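Local coordinates for putative membrane protein (Yersinia pestis CO92, PDB 5TF3) that is of unknown function but belongs to the DUF1198 family and folds into a compact all-helical domain, probably part of a membrane protein, at residues A[17-21]-A[22-26]. Residues are numbered along the deposited sequence; the frame is centred on the assembly and turned at random.
Sequences LKIKP and IYIES
I19, K20 and P21 meet the first turn of helix 22-29 in the short loop that links helix 2-17 to helix 22-29 in this all-helical fold. The loop opens with a Schellman motif: K18, at positive phi, is its C-prime residue, and the amides of I19 and K18 return to the carbonyls of S14 and N15. I19 then lays its CD1 against Y23 CB at 3.8 Å, the two side chains crossing obliquely. With chi1 at 64°, I19 CG1 is tucked between its own N and C, and the extended chi2 carries CD1 on to Y23. Both residues also have partners beyond the loop: I19 touches W76 and T79 of helix 70-82, while Y23 sets its ring edge-to-face with H62 and has its O hydrogen-bonded to H62 NE2. K20 sends its side-chain end away, but its carbonyl oxygen accepts Y23 N at 3.1 Å, with the donor above the carbonyl plane, and lies in the plane of the Y23 ring at its edge, 3.4 Å from Y23 CD2. P21 O accepts two amides of the first turn at once, I24 N and E25 N. I24 N approaches P21 O at 2.7 Å from above the carbonyl plane, a bent bond of 139° at the hydrogen. I24 itself packs on I10 and V58, while the E25 carboxylate forms a salt bridge with R7 of helix 2-17. The second amide, E25 N, reaches P21 O in the carbonyl plane at 3.0 Å, nearly straight at 167°.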
loop_
_atom_site.group_PDB
_atom_site.type_symbol
_atom_site.label_atom_id
_atom_site.label_comp_id
_atom_site.label_asym_id
_atom_site.label_seq_id
_atom_site.Cartn_x
_atom_site.Cartn_y
_atom_site.Cartn_z
ATOM N N LEU A 17 1.911 -10.399 1.732
ATOM C CA LEU A 17 1.487 -9.874 3.020
ATOM C C LEU A 17 0.854 -10.924 3.938
ATOM O O LEU A 17 0.657 -10.640 5.136
ATOM C CB LEU A 17 0.511 -8.726 2.777
ATOM C CG LEU A 17 1.177 -7.526 2.110
ATOM C CD1 LEU A 17 0.117 -6.480 1.816
ATOM C CD2 LEU A 17 2.258 -6.962 3.017
ATOM N N LYS A 18 0.533 -12.116 3.410
ATOM C CA LYS A 18 -0.152 -13.180 4.160
ATOM C C LYS A 18 -1.484 -12.693 4.725
ATOM O O LYS A 18 -1.767 -12.840 5.911
ATOM C CB LYS A 18 0.724 -13.742 5.282
ATOM C CG LYS A 18 2.090 -14.236 4.856
ATOM C CD LYS A 18 1.973 -15.487 4.008
ATOM C CE LYS A 18 3.343 -16.002 3.581
ATOM N NZ LYS A 18 3.230 -16.835 2.348
ATOM N N ILE A 19 -2.301 -12.083 3.865
ATOM C CA ILE A 19 -3.630 -11.614 4.234
ATOM C C ILE A 19 -4.597 -12.150 3.189
ATOM O O ILE A 19 -4.200 -12.596 2.110
ATOM C CB ILE A 19 -3.719 -10.068 4.336
ATOM C CG1 ILE A 19 -3.471 -9.409 2.968
ATOM C CG2 ILE A 19 -2.712 -9.522 5.366
ATOM C CD1 ILE A 19 -3.350 -7.914 3.018
ATOM N N LYS A 20 -5.878 -12.140 3.534
ATOM C CA LYS A 20 -6.886 -12.661 2.620
ATOM C C LYS A 20 -6.995 -11.783 1.369
ATOM O O LYS A 20 -6.819 -10.564 1.440
ATOM C CB LYS A 20 -8.245 -12.738 3.310
ATOM C CG LYS A 20 -8.336 -13.787 4.416
ATOM C CD LYS A 20 -9.721 -13.797 5.047
ATOM C CE LYS A 20 -9.957 -15.079 5.850
ATOM N NZ LYS A 20 -11.360 -15.142 6.352
ATOM N N PRO A 21 -7.324 -12.380 0.218
ATOM C CA PRO A 21 -7.418 -11.596 -1.027
ATOM C C PRO A 21 -8.392 -10.436 -0.954
ATOM O O PRO A 21 -8.173 -9.428 -1.632
ATOM C CB PRO A 21 -7.882 -12.634 -2.061
ATOM C CG PRO A 21 -7.515 -13.938 -1.494
ATOM C CD PRO A 21 -7.548 -13.821 -0.007
ATOM N N ILE A 22 -9.468 -10.550 -0.164
ATOM C CA ILE A 22 -10.459 -9.473 -0.074
ATOM C C ILE A 22 -9.797 -8.132 0.210
ATOM O O ILE A 22 -10.267 -7.081 -0.251
ATOM C CB ILE A 22 -11.534 -9.810 0.987
ATOM C CG1 ILE A 22 -12.646 -8.756 0.994
ATOM C CG2 ILE A 22 -10.932 -9.884 2.365
ATOM C CD1 ILE A 22 -13.502 -8.766 -0.236
ATOM N N TYR A 23 -8.689 -8.129 0.946
ATOM C CA TYR A 23 -8.054 -6.853 1.224
ATOM C C TYR A 23 -7.437 -6.230 -0.021
ATOM O O TYR A 23 -7.293 -5.010 -0.075
ATOM C CB TYR A 23 -7.009 -7.022 2.322
ATOM C CG TYR A 23 -7.639 -7.322 3.663
ATOM C CD1 TYR A 23 -8.090 -6.296 4.472
ATOM C CD2 TYR A 23 -7.806 -8.632 4.104
ATOM C CE1 TYR A 23 -8.684 -6.556 5.697
ATOM C CE2 TYR A 23 -8.402 -8.911 5.333
ATOM C CZ TYR A 23 -8.840 -7.865 6.117
ATOM O OH TYR A 23 -9.421 -8.109 7.338
ATOM N N ILE A 24 -7.086 -7.032 -1.022
ATOM C CA ILE A 24 -6.555 -6.488 -2.269
ATOM C C ILE A 24 -7.685 -6.101 -3.216
ATOM O O ILE A 24 -7.656 -5.029 -3.822
ATOM C CB ILE A 24 -5.604 -7.510 -2.920
ATOM C CG1 ILE A 24 -4.606 -8.030 -1.899
ATOM C CG2 ILE A 24 -4.878 -6.889 -4.091
ATOM C CD1 ILE A 24 -3.831 -6.974 -1.259
ATOM N N GLU A 25 -8.687 -6.976 -3.333
ATOM C CA GLU A 25 -9.847 -6.706 -4.175
ATOM C C GLU A 25 -10.554 -5.421 -3.759
ATOM O O GLU A 25 -10.994 -4.645 -4.613
ATOM C CB GLU A 25 -10.802 -7.909 -4.127
ATOM C CG GLU A 25 -10.146 -9.196 -4.660
ATOM C CD GLU A 25 -10.867 -10.511 -4.275
ATOM O OE1 GLU A 25 -11.673 -10.522 -3.312
ATOM O OE2 GLU A 25 -10.599 -11.546 -4.939
ATOM N N SER A 26 -10.662 -5.165 -2.453
ATOM C CA SER A 26 -11.330 -3.941 -2.011
ATOM C C SER A 26 -10.585 -2.700 -2.484
ATOM O O SER A 26 -11.203 -1.712 -2.902
ATOM C CB SER A 26 -11.467 -3.934 -0.490
ATOM O OG SER A 26 -12.389 -4.933 -0.097
#